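Local coordinates for D-3-phosphoglycerate dehydrogenase (Sulfolobus tokodaii, PDB 2EKL), which probably oxidises D-3-phosphoglycerate with bound NAD as an NAD-dependent dehydrogenase of the D-isomer specific 2-hydroxyacid family, at residues I71-G76 with Q301-A306; P13-L18 with R294-T299; E262-E267 with E271-E276; G111-A116 with L138-K143. All blocks are in the same frame, centred on the assembly; numbering follows the deposited sequence.

Contact 1: residues I71-G76 with Q301-A306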
loop_
_atom_site.group_PDB
_atom_site.type_symbol
_atom_site.label_atom_id
_atom_site.label_comp_id
_atom_site.label_asym_id
_atom_site.label_seq_id
_atom_site.Cartn_x
_atom_site.Cartn_y
_atom_site.Cartn_z
ATOM N N ILE A 71 -33.979 -5.525 22.609
ATOM C CA ILE A 71 -32.905 -5.015 21.758
ATOM C C ILE A 71 -31.658 -5.872 21.892
ATOM O O ILE A 71 -31.263 -6.250 22.999
ATOM C CB ILE A 71 -32.501 -3.562 22.130
ATOM C CG1 ILE A 71 -33.703 -2.625 22.029
ATOM C CG2 ILE A 71 -31.394 -3.074 21.192
ATOM C CD1 ILE A 71 -33.402 -1.206 22.478
ATOM N N ILE A 72 -31.050 -6.183 20.752
ATOM C CA ILE A 72 -29.815 -6.952 20.710
ATOM C C ILE A 72 -28.811 -6.019 20.045
ATOM O O ILE A 72 -29.042 -5.549 18.931
ATOM C CB ILE A 72 -29.953 -8.225 19.846
ATOM C CG1 ILE A 72 -30.865 -9.238 20.538
ATOM C CG2 ILE A 72 -28.581 -8.832 19.599
ATOM C CD1 ILE A 72 -31.143 -10.480 19.701
ATOM N N ALA A 73 -27.713 -5.734 20.734
ATOM C CA ALA A 73 -26.697 -4.846 20.184
ATOM C C ALA A 73 -25.400 -5.586 19.922
ATOM O O ALA A 73 -24.853 -6.238 20.809
ATOM C CB ALA A 73 -26.444 -3.679 21.138
ATOM N N ARG A 74 -24.917 -5.485 18.688
ATOM C CA ARG A 74 -23.669 -6.119 18.289
ATOM C C ARG A 74 -22.649 -5.008 18.069
ATOM O O ARG A 74 -22.777 -4.222 17.134
ATOM C CB ARG A 74 -23.864 -6.908 16.991
ATOM C CG ARG A 74 -22.571 -7.356 16.319
ATOM C CD ARG A 74 -21.832 -8.381 17.147
ATOM N NE ARG A 74 -20.506 -8.675 16.607
ATOM C CZ ARG A 74 -20.275 -9.281 15.447
ATOM N NH1 ARG A 74 -21.285 -9.671 14.682
ATOM N NH2 ARG A 74 -19.029 -9.503 15.055
ATOM N N ALA A 75 -21.651 -4.932 18.941
ATOM C CA ALA A 75 -20.625 -3.906 18.810
ATOM C C ALA A 75 -19.624 -4.379 17.763
ATOM O O ALA A 75 -18.501 -4.764 18.087
ATOM C CB ALA A 75 -19.930 -3.677 20.151
ATOM N N GLY A 76 -20.058 -4.361 16.507
ATOM C CA GLY A 76 -19.215 -4.797 15.407
ATOM C C GLY A 76 -19.777 -4.353 14.069
ATOM O O GLY A 76 -20.812 -3.692 14.011
ATOM N N GLN A 301 -24.894 4.882 19.545
ATOM C CA GLN A 301 -25.941 5.767 19.053
ATOM C C GLN A 301 -27.147 5.008 18.507
ATOM O O GLN A 301 -28.293 5.414 18.727
ATOM C CB GLN A 301 -25.394 6.710 17.981
ATOM C CG GLN A 301 -26.373 7.823 17.633
ATOM C CD GLN A 301 -26.904 8.530 18.875
ATOM O OE1 GLN A 301 -26.143 9.133 19.633
ATOM N NE2 GLN A 301 -28.215 8.448 19.091
ATOM N N ASN A 302 -26.904 3.911 17.797
ATOM C CA ASN A 302 -28.009 3.128 17.257
ATOM C C ASN A 302 -28.787 2.459 18.384
ATOM O O ASN A 302 -30.005 2.290 18.296
ATOM C CB ASN A 302 -27.503 2.079 16.259
ATOM C CG ASN A 302 -27.065 2.699 14.943
ATOM O OD1 ASN A 302 -27.519 3.786 14.583
ATOM N ND2 ASN A 302 -26.197 2.006 14.211
ATOM N N LEU A 303 -28.081 2.082 19.446
ATOM C CA LEU A 303 -28.729 1.458 20.593
ATOM C C LEU A 303 -29.630 2.478 21.278
ATOM O O LEU A 303 -30.763 2.167 21.655
ATOM C CB LEU A 303 -27.683 0.942 21.586
ATOM C CG LEU A 303 -28.220 0.397 22.912
ATOM C CD1 LEU A 303 -29.248 -0.690 22.642
ATOM C CD2 LEU A 303 -27.062 -0.141 23.752
ATOM N N LEU A 304 -29.129 3.698 21.433
ATOM C CA LEU A 304 -29.904 4.758 22.073
ATOM C C LEU A 304 -31.156 5.096 21.269
ATOM O O LEU A 304 -32.228 5.311 21.839
ATOM C CB LEU A 304 -29.057 6.020 22.246
ATOM C CG LEU A 304 -27.944 5.986 23.299
ATOM C CD1 LEU A 304 -27.246 7.328 23.337
ATOM C CD2 LEU A 304 -28.530 5.661 24.662
ATOM N N ASN A 305 -31.024 5.146 19.946
ATOM C CA ASN A 305 -32.170 5.456 19.098
ATOM C C ASN A 305 -33.243 4.382 19.244
ATOM O O ASN A 305 -34.436 4.693 19.329
ATOM C CB ASN A 305 -31.751 5.564 17.631
ATOM C CG ASN A 305 -32.890 6.030 16.738
ATOM O OD1 ASN A 305 -33.414 7.134 16.904
ATOM N ND2 ASN A 305 -33.283 5.187 15.790
ATOM N N ALA A 306 -32.817 3.121 19.270
ATOM C CA ALA A 306 -33.740 2.000 19.424
ATOM C C ALA A 306 -34.430 2.073 20.785
ATOM O O ALA A 306 -35.616 1.761 20.912
ATOM C CB ALA A 306 -32.992 0.684 19.289
#
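I71 of the strand and A306 and L303 of the helix meet without a polar bond between them; the shortest sound polar bond lies inside the helical segment, where N305 N donates to Q301 O at 3.0 Å. A306 N to N302 O, at 3.1 Å, repeats the pattern one residue on. These bonds hold the helical backbone that offers A306 and L303 to the strand.

Between strand and helix everything is apolar, and I71 does most of the touching through two separate branches. Its CG1 stands beside the backbone N (chi1 -58°), which leaves CG2 and the extended CG1-CD1 arm to diverge. CG2 comes up to L303 CD1 at 3.5 Å, while CD1 reaches the methyl CB of A306 at 3.7 Å. L303 leaves its helix aimed neither at the strand nor away from it; CG lies anti to the backbone N (chi1 174°), and this, with the turn at chi2, carries CD1 to the strand. The same methyl also lies, more loosely, 4.4 Å from A73 CB. The alternation along the strand shows which face meets the helix: I71 and A73 point to it, I72 to the other face of the sheet.

The short segment axes run almost antiparallel (172°) and approach to 9.4 Å, so residues 301-306 of helix 289-309 run alongside strand 71-74. That strand sits between 49-52 and 93-95 in the parallel five-stranded sheet. I49 touches both I71 and L303, V51 and V95 touch A73, and L22 of helix 16-24 packs on L303.

Contact 2: residues P13-L18 with R294-T299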
loop_
_atom_site.group_PDB
_atom_site.type_symbol
_atom_site.label_atom_id
_atom_site.label_comp_id
_atom_site.label_asym_id
_atom_site.label_seq_id
_atom_site.Cartn_x
_atom_site.Cartn_y
_atom_site.Cartn_z
ATOM N N PRO A 13 -16.024 -7.966 26.434
ATOM C CA PRO A 13 -15.257 -6.750 26.724
ATOM C C PRO A 13 -15.527 -5.739 25.612
ATOM O O PRO A 13 -15.239 -6.008 24.450
ATOM C CB PRO A 13 -13.811 -7.241 26.702
ATOM C CG PRO A 13 -13.927 -8.683 27.117
ATOM C CD PRO A 13 -15.138 -9.141 26.346
ATOM N N ILE A 14 -16.085 -4.583 25.956
ATOM C CA ILE A 14 -16.375 -3.577 24.939
ATOM C C ILE A 14 -15.885 -2.188 25.320
ATOM O O ILE A 14 -15.472 -1.951 26.456
ATOM C CB ILE A 14 -17.885 -3.481 24.647
ATOM C CG1 ILE A 14 -18.635 -3.076 25.915
ATOM C CG2 ILE A 14 -18.405 -4.815 24.119
ATOM C CD1 ILE A 14 -20.081 -2.722 25.669
ATOM N N ASP A 15 -15.938 -1.275 24.355
ATOM C CA ASP A 15 -15.509 0.102 24.563
ATOM C C ASP A 15 -16.319 0.700 25.704
ATOM O O ASP A 15 -17.543 0.593 25.726
ATOM C CB ASP A 15 -15.725 0.917 23.289
ATOM C CG ASP A 15 -15.004 2.251 23.322
ATOM O OD1 ASP A 15 -15.277 3.063 24.230
ATOM O OD2 ASP A 15 -14.162 2.487 22.434
ATOM N N GLU A 16 -15.629 1.334 26.644
ATOM C CA GLU A 16 -16.281 1.924 27.806
ATOM C C GLU A 16 -17.279 3.031 27.468
ATOM O O GLU A 16 -18.142 3.354 28.281
ATOM C CB GLU A 16 -15.225 2.461 28.775
ATOM C CG GLU A 16 -15.736 2.690 30.191
ATOM C CD GLU A 16 -16.203 1.405 30.855
ATOM O OE1 GLU A 16 -15.416 0.435 30.899
ATOM O OE2 GLU A 16 -17.356 1.364 31.338
ATOM N N ILE A 17 -17.171 3.606 26.275
ATOM C CA ILE A 17 -18.084 4.675 25.880
ATOM C C ILE A 17 -19.544 4.228 25.946
ATOM O O ILE A 17 -20.402 4.957 26.449
ATOM C CB ILE A 17 -17.778 5.183 24.451
ATOM C CG1 ILE A 17 -18.739 6.317 24.078
ATOM C CG2 ILE A 17 -17.915 4.047 23.451
ATOM C CD1 ILE A 17 -18.661 7.522 24.990
ATOM N N LEU A 18 -19.819 3.024 25.450
ATOM C CA LEU A 18 -21.176 2.487 25.441
ATOM C C LEU A 18 -21.686 2.231 26.856
ATOM O O LEU A 18 -22.814 2.589 27.188
ATOM C CB LEU A 18 -21.223 1.192 24.618
ATOM C CG LEU A 18 -22.591 0.578 24.293
ATOM C CD1 LEU A 18 -22.456 -0.333 23.076
ATOM C CD2 LEU A 18 -23.128 -0.200 25.481
ATOM N N ARG A 294 -15.406 4.412 15.807
ATOM C CA ARG A 294 -16.681 4.597 15.124
ATOM C C ARG A 294 -17.614 3.421 15.402
ATOM O O ARG A 294 -18.827 3.607 15.534
ATOM C CB ARG A 294 -16.481 4.763 13.614
ATOM C CG ARG A 294 -15.891 6.111 13.217
ATOM C CD ARG A 294 -16.198 6.415 11.763
ATOM N NE ARG A 294 -15.594 5.426 10.884
ATOM C CZ ARG A 294 -14.322 5.445 10.501
ATOM N NH1 ARG A 294 -13.514 6.417 10.916
ATOM N NH2 ARG A 294 -13.858 4.482 9.716
ATOM N N VAL A 295 -17.058 2.216 15.489
ATOM C CA VAL A 295 -17.873 1.040 15.774
ATOM C C VAL A 295 -18.555 1.226 17.127
ATOM O O VAL A 295 -19.757 1.001 17.263
ATOM C CB VAL A 295 -17.021 -0.253 15.802
ATOM C CG1 VAL A 295 -17.835 -1.407 16.375
ATOM C CG2 VAL A 295 -16.567 -0.603 14.389
ATOM N N ALA A 296 -17.786 1.657 18.120
ATOM C CA ALA A 296 -18.328 1.876 19.457
ATOM C C ALA A 296 -19.372 2.991 19.468
ATOM O O ALA A 296 -20.459 2.821 20.028
ATOM C CB ALA A 296 -17.198 2.206 20.434
ATOM N N GLU A 297 -19.046 4.123 18.850
ATOM C CA GLU A 297 -19.960 5.265 18.805
ATOM C C GLU A 297 -21.250 4.971 18.053
ATOM O O GLU A 297 -22.337 5.342 18.499
ATOM C CB GLU A 297 -19.282 6.473 18.157
ATOM C CG GLU A 297 -18.000 6.912 18.838
ATOM C CD GLU A 297 -17.477 8.221 18.285
ATOM O OE1 GLU A 297 -17.474 8.386 17.046
ATOM O OE2 GLU A 297 -17.062 9.083 19.086
ATOM N N MET A 298 -21.127 4.319 16.904
ATOM C CA MET A 298 -22.292 3.988 16.101
ATOM C C MET A 298 -23.182 2.971 16.797
ATOM O O MET A 298 -24.405 3.098 16.783
ATOM C CB MET A 298 -21.860 3.446 14.741
ATOM C CG MET A 298 -21.249 4.492 13.838
ATOM S SD MET A 298 -20.911 3.817 12.209
ATOM C CE MET A 298 -22.553 3.194 11.787
ATOM N N THR A 299 -22.571 1.957 17.401
ATOM C CA THR A 299 -23.345 0.941 18.094
ATOM C C THR A 299 -24.065 1.602 19.266
ATOM O O THR A 299 -25.226 1.303 19.542
ATOM C CB THR A 299 -22.444 -0.204 18.601
ATOM O OG1 THR A 299 -21.806 -0.838 17.483
ATOM C CG2 THR A 299 -23.271 -1.247 19.354
#
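D15 and I17 both press on the methyl group of A296, and they do so from the N-cap and first turn of helix 16-24, in the α/β domain built on the parallel five-stranded sheet. D15 holds the N-cap position. The capping bond runs from I17 N to D15 OD1, 2.8 Å long and close to straight (167°), and it uses the lone pair of OD1 that faces away from OD2. With D15 CG anti to the backbone N (chi1 -166°), the carboxylate can serve the cap through OD1 while its other atoms lie on A296. D15 CB is 3.5 Å from A296 CB, and D15 OD2 is 3.6 Å from that methyl.

I17 adds a second wall. CG2 is the branch that does the touching, and it stands 3.6 Å from A296 CB. A296 is therefore touched by two residues of the cap region.

One residue on from I17, and one turn beyond A296, L18 CD1 and T299 CG2 meet at 3.9 Å, their side chains slanting past one another; V51 of the sheet lies against L18. T299 holds OG1 beside its own backbone N (chi1 -61°), turning CG2 to L18 and OG1 back to the helix. T299 OG1 donates to V295 O at 2.8 Å, and T299 N reaches that same oxygen from the opposite face of the carbonyl plane.

Contact 3: residues E262-E267 with E271-E276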
loop_
_atom_site.group_PDB
_atom_site.type_symbol
_atom_site.label_atom_id
_atom_site.label_comp_id
_atom_site.label_asym_id
_atom_site.label_seq_id
_atom_site.Cartn_x
_atom_site.Cartn_y
_atom_site.Cartn_z
ATOM N N GLU A 262 -8.589 -19.033 10.083
ATOM C CA GLU A 262 -7.558 -18.153 10.626
ATOM C C GLU A 262 -7.215 -18.537 12.066
ATOM O O GLU A 262 -7.965 -18.224 12.989
ATOM C CB GLU A 262 -8.055 -16.700 10.575
ATOM C CG GLU A 262 -8.613 -16.290 9.206
ATOM C CD GLU A 262 -9.334 -14.946 9.216
ATOM O OE1 GLU A 262 -9.629 -14.422 10.308
ATOM O OE2 GLU A 262 -9.619 -14.417 8.120
ATOM N N PRO A 263 -6.077 -19.225 12.279
ATOM C CA PRO A 263 -5.077 -19.682 11.308
ATOM C C PRO A 263 -5.579 -20.885 10.513
ATOM O O PRO A 263 -6.562 -21.520 10.894
ATOM C CB PRO A 263 -3.877 -20.064 12.184
ATOM C CG PRO A 263 -4.160 -19.414 13.518
ATOM C CD PRO A 263 -5.641 -19.551 13.645
ATOM N N PRO A 264 -4.898 -21.217 9.402
ATOM C CA PRO A 264 -5.257 -22.348 8.536
ATOM C C PRO A 264 -5.101 -23.684 9.255
ATOM O O PRO A 264 -4.231 -23.837 10.112
ATOM C CB PRO A 264 -4.277 -22.222 7.372
ATOM C CG PRO A 264 -3.961 -20.764 7.343
ATOM C CD PRO A 264 -3.804 -20.438 8.799
ATOM N N LYS A 265 -5.939 -24.651 8.894
ATOM C CA LYS A 265 -5.887 -25.970 9.510
ATOM C C LYS A 265 -5.771 -27.088 8.476
ATOM O O LYS A 265 -5.093 -28.089 8.709
ATOM C CB LYS A 265 -7.130 -26.189 10.377
ATOM C CG LYS A 265 -7.252 -25.208 11.533
ATOM C CD LYS A 265 -8.482 -25.481 12.388
ATOM C CE LYS A 265 -9.770 -25.254 11.615
ATOM N NZ LYS A 265 -10.967 -25.484 12.472
ATOM N N GLU A 266 -6.424 -26.907 7.331
ATOM C CA GLU A 266 -6.407 -27.904 6.266
ATOM C C GLU A 266 -5.100 -27.881 5.474
ATOM O O GLU A 266 -4.469 -26.832 5.330
ATOM C CB GLU A 266 -7.596 -27.676 5.327
ATOM C CG GLU A 266 -8.935 -27.600 6.050
ATOM C CD GLU A 266 -10.120 -27.582 5.100
ATOM O OE1 GLU A 266 -10.231 -28.513 4.277
ATOM O OE2 GLU A 266 -10.945 -26.643 5.181
ATOM N N GLU A 267 -4.702 -29.044 4.959
ATOM C CA GLU A 267 -3.463 -29.174 4.198
ATOM C C GLU A 267 -3.328 -28.197 3.035
ATOM O O GLU A 267 -2.268 -27.598 2.844
ATOM C CB GLU A 267 -3.310 -30.602 3.659
ATOM C CG GLU A 267 -1.975 -30.848 2.959
ATOM C CD GLU A 267 -1.865 -32.237 2.351
ATOM O OE1 GLU A 267 -2.112 -33.228 3.072
ATOM O OE2 GLU A 267 -1.523 -32.337 1.152
ATOM N N GLU A 271 -0.708 -25.005 2.498
ATOM C CA GLU A 271 0.143 -24.888 1.321
ATOM C C GLU A 271 0.034 -23.482 0.730
ATOM O O GLU A 271 1.030 -22.905 0.290
ATOM C CB GLU A 271 -0.234 -25.931 0.265
ATOM C CG GLU A 271 0.916 -26.255 -0.677
ATOM C CD GLU A 271 0.583 -27.337 -1.682
ATOM O OE1 GLU A 271 -0.087 -28.323 -1.305
ATOM O OE2 GLU A 271 1.009 -27.208 -2.849
ATOM N N LEU A 272 -1.181 -22.941 0.721
ATOM C CA LEU A 272 -1.408 -21.593 0.206
ATOM C C LEU A 272 -0.682 -20.579 1.077
ATOM O O LEU A 272 0.069 -19.744 0.580
ATOM C CB LEU A 272 -2.903 -21.260 0.203
ATOM C CG LEU A 272 -3.753 -21.721 -0.982
ATOM C CD1 LEU A 272 -5.221 -21.464 -0.681
ATOM C CD2 LEU A 272 -3.324 -20.982 -2.242
ATOM N N LEU A 273 -0.902 -20.660 2.384
ATOM C CA LEU A 273 -0.277 -19.727 3.312
ATOM C C LEU A 273 1.240 -19.627 3.159
ATOM O O LEU A 273 1.795 -18.530 3.195
ATOM C CB LEU A 273 -0.621 -20.103 4.758
ATOM C CG LEU A 273 -0.005 -19.210 5.842
ATOM C CD1 LEU A 273 -0.503 -17.780 5.672
ATOM C CD2 LEU A 273 -0.365 -19.742 7.216
ATOM N N LYS A 274 1.908 -20.763 2.970
ATOM C CA LYS A 274 3.363 -20.768 2.851
ATOM C C LYS A 274 3.920 -20.411 1.473
ATOM O O LYS A 274 5.130 -20.227 1.325
ATOM C CB LYS A 274 3.920 -22.134 3.271
ATOM C CG LYS A 274 3.657 -23.253 2.277
ATOM C CD LYS A 274 4.280 -24.559 2.750
ATOM C CE LYS A 274 3.968 -25.709 1.802
ATOM N NZ LYS A 274 4.606 -25.551 0.467
ATOM N N HIS A 275 3.051 -20.308 0.472
ATOM C CA HIS A 275 3.500 -19.993 -0.878
ATOM C C HIS A 275 3.972 -18.547 -0.991
ATOM O O HIS A 275 3.348 -17.635 -0.440
ATOM C CB HIS A 275 2.379 -20.244 -1.890
ATOM C CG HIS A 275 2.866 -20.375 -3.297
ATOM N ND1 HIS A 275 3.043 -21.596 -3.913
ATOM C CD2 HIS A 275 3.257 -19.441 -4.196
ATOM C CE1 HIS A 275 3.520 -21.409 -5.131
ATOM N NE2 HIS A 275 3.659 -20.110 -5.328
ATOM N N GLU A 276 5.074 -18.344 -1.710
ATOM C CA GLU A 276 5.640 -17.011 -1.880
ATOM C C GLU A 276 4.720 -16.043 -2.620
ATOM O O GLU A 276 4.852 -14.828 -2.474
ATOM C CB GLU A 276 6.992 -17.096 -2.601
ATOM C CG GLU A 276 6.957 -17.818 -3.940
ATOM C CD GLU A 276 8.347 -18.041 -4.521
ATOM O OE1 GLU A 276 9.195 -18.650 -3.832
ATOM O OE2 GLU A 276 8.592 -17.612 -5.666
#
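E267 and E271 are joined by a backbone hydrogen bond in the first turn of helix 267-274: E271 N donates to E267 O at 3.0 Å, with an angle of 150° at the hydrogen. E266 occupies the N-cap position just before the helix, and E271 CB rests 3.7 Å from E267 O.

The apolar part is a single pairing. L273 has CG anti to the backbone N (chi1 179°), and this, with the turn at chi2, sets CD2 against the ring of P264, 3.7 Å from CG and 3.8 Å from CD; the two side chains cross at about a right angle. P264 follows P263, which is preceded by a cis peptide bond. F132 and A127 of the second subunit pack on P264 and L273 respectively.

The charged ends make no bond with each other. E267 OE2 and E271 OE1 stay 4.9 Å apart, like charges whose repulsion is probably eased by K247, which forms a salt bridge with E271 OE2.

Within the NAD-binding domain the segment 262-267 lies in the loop between strand 251-256 and helix 267-274 and ends on the helix's first residue. F259 touches both P264 and L273, while helix 239-247 packs on E271 and L272 through L243.

Contact 4: residues G111-A116 with L138-K143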
loop_
_atom_site.group_PDB
_atom_site.type_symbol
_atom_site.label_atom_id
_atom_site.label_comp_id
_atom_site.label_asym_id
_atom_site.label_seq_id
_atom_site.Cartn_x
_atom_site.Cartn_y
_atom_site.Cartn_z
ATOM N N GLY A 111 -3.302 -1.135 0.033
ATOM C CA GLY A 111 -2.007 -1.524 0.563
ATOM C C GLY A 111 -1.644 -2.942 0.146
ATOM O O GLY A 111 -0.505 -3.210 -0.238
ATOM N N LEU A 112 -2.606 -3.857 0.237
ATOM C CA LEU A 112 -2.377 -5.252 -0.146
ATOM C C LEU A 112 -2.083 -5.369 -1.640
ATOM O O LEU A 112 -1.187 -6.115 -2.054
ATOM C CB LEU A 112 -3.598 -6.113 0.216
ATOM C CG LEU A 112 -3.754 -6.469 1.699
ATOM C CD1 LEU A 112 -5.102 -7.143 1.947
ATOM C CD2 LEU A 112 -2.613 -7.396 2.109
ATOM N N MET A 113 -2.821 -4.623 -2.453
ATOM C CA MET A 113 -2.612 -4.656 -3.899
ATOM C C MET A 113 -1.175 -4.263 -4.251
ATOM O O MET A 113 -0.510 -4.935 -5.042
ATOM C CB MET A 113 -3.593 -3.708 -4.597
ATOM C CG MET A 113 -3.370 -3.595 -6.102
ATOM S SD MET A 113 -4.568 -2.499 -6.910
ATOM C CE MET A 113 -4.036 -0.899 -6.306
ATOM N N ILE A 114 -0.696 -3.178 -3.657
ATOM C CA ILE A 114 0.657 -2.710 -3.933
ATOM C C ILE A 114 1.697 -3.658 -3.342
ATOM O O ILE A 114 2.704 -3.948 -3.981
ATOM C CB ILE A 114 0.871 -1.286 -3.379
ATOM C CG1 ILE A 114 -0.091 -0.319 -4.079
ATOM C CG2 ILE A 114 2.309 -0.839 -3.618
ATOM C CD1 ILE A 114 -0.163 1.062 -3.436
ATOM N N ALA A 115 1.451 -4.146 -2.131
ATOM C CA ALA A 115 2.397 -5.065 -1.494
ATOM C C ALA A 115 2.552 -6.325 -2.339
ATOM O O ALA A 115 3.658 -6.846 -2.491
ATOM C CB ALA A 115 1.925 -5.424 -0.091
ATOM N N ALA A 116 1.445 -6.800 -2.901
ATOM C CA ALA A 116 1.463 -8.002 -3.742
ATOM C C ALA A 116 2.188 -7.743 -5.060
ATOM O O ALA A 116 3.010 -8.546 -5.506
ATOM C CB ALA A 116 0.032 -8.459 -4.023
ATOM N N LEU A 138 5.712 -5.529 -10.245
ATOM C CA LEU A 138 4.914 -5.009 -11.352
ATOM C C LEU A 138 4.356 -3.615 -11.084
ATOM O O LEU A 138 3.957 -3.300 -9.962
ATOM C CB LEU A 138 3.744 -5.957 -11.633
ATOM C CG LEU A 138 4.090 -7.391 -12.047
ATOM C CD1 LEU A 138 2.811 -8.204 -12.192
ATOM C CD2 LEU A 138 4.861 -7.370 -13.360
ATOM N N GLU A 139 4.317 -2.793 -12.129
ATOM C CA GLU A 139 3.777 -1.436 -12.039
ATOM C C GLU A 139 2.256 -1.521 -12.238
ATOM O O GLU A 139 1.760 -2.412 -12.938
ATOM C CB GLU A 139 4.422 -0.554 -13.112
ATOM C CG GLU A 139 3.998 0.902 -13.081
ATOM C CD GLU A 139 4.806 1.747 -14.044
ATOM O OE1 GLU A 139 5.894 2.220 -13.648
ATOM O OE2 GLU A 139 4.361 1.923 -15.204
ATOM N N LEU A 140 1.512 -0.598 -11.638
ATOM C CA LEU A 140 0.056 -0.635 -11.723
ATOM C C LEU A 140 -0.592 0.365 -12.665
ATOM O O LEU A 140 -1.645 0.080 -13.246
ATOM C CB LEU A 140 -0.538 -0.472 -10.319
ATOM C CG LEU A 140 -0.147 -1.604 -9.363
ATOM C CD1 LEU A 140 -0.458 -1.215 -7.917
ATOM C CD2 LEU A 140 -0.890 -2.871 -9.757
ATOM N N ALA A 141 0.026 1.531 -12.809
ATOM C CA ALA A 141 -0.503 2.576 -13.675
ATOM C C ALA A 141 -0.735 2.047 -15.085
ATOM O O ALA A 141 0.071 1.275 -15.605
ATOM C CB ALA A 141 0.463 3.758 -13.711
ATOM N N GLY A 142 -1.846 2.460 -15.690
ATOM C CA GLY A 142 -2.163 2.038 -17.044
ATOM C C GLY A 142 -2.822 0.678 -17.149
ATOM O O GLY A 142 -3.394 0.335 -18.188
ATOM N N LYS A 143 -2.748 -0.107 -16.083
ATOM C CA LYS A 143 -3.359 -1.422 -16.102
ATOM C C LYS A 143 -4.829 -1.345 -15.719
ATOM O O LYS A 143 -5.313 -0.305 -15.266
ATOM C CB LYS A 143 -2.586 -2.370 -15.187
ATOM C CG LYS A 143 -1.189 -2.634 -15.733
ATOM C CD LYS A 143 -0.405 -3.608 -14.892
ATOM C CE LYS A 143 0.993 -3.774 -15.459
ATOM N NZ LYS A 143 1.843 -4.585 -14.557
#
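L140 is the side chain through which the segment 138-143 meets the helix, and its CD1 methyl does the touching. M113 CE lies 3.9 Å from it and I114 CG1 4.0 Å, with M113 CG a little looser at 4.2 Å. M113 leaves the helix pointing neither toward nor away from the loop; its chain runs extended to SD and then bends (chi3 71°), which brings the CE methyl round to L140. The two side chains pass at a slant, whereas I114 and L140 cross nearly at right angles. All three residues are buried, and V199 of strand 199-202 touches both M113 and L140.

Beyond L140 the segment moves away from the helix. L140 to K143 form a type II β-turn, closed by K143 N to L140 O at 3.0 Å, that leads into strand 144-148 of the Rossmann-type NAD-binding domain. G142, at a positive phi of 83°, is the exposed residue of this turn.

Away from the helix the chemistry is polar, and much of it faces the second subunit. K143, with its side chain extended, runs back alongside the segment so that NZ donates to E139 O at 2.7 Å, in the carbonyl plane. K143 NZ also forms a salt bridge with E290 of the second subunit, and E139 OE1 pairs with R294 of that subunit.

How the contacts relate
Contacts 1 and 2 belong to one neighbourhood, their centres 10 Å apart: both use helix 289-309, both are buried, and R74 O of contact 1 lies 3.5 Å from T299 OG1 of contact 2. Contact 1 lays that helix on the sheet with apolar groups alone; contact 2 is also mostly apolar across the interface, its polar bonds lying within each segment. Contacts 3 and 4 lie in the NAD-binding domain, 33 to 39 Å from the first pair between centres. Both touch the second subunit, and R294 of contact 2 reaches E139 in the second subunit's copy of contact 4. Contact 4 is buried at its apolar centre, whereas contact 3 is partly exposed and mixes a backbone bond with proline-leucine packing.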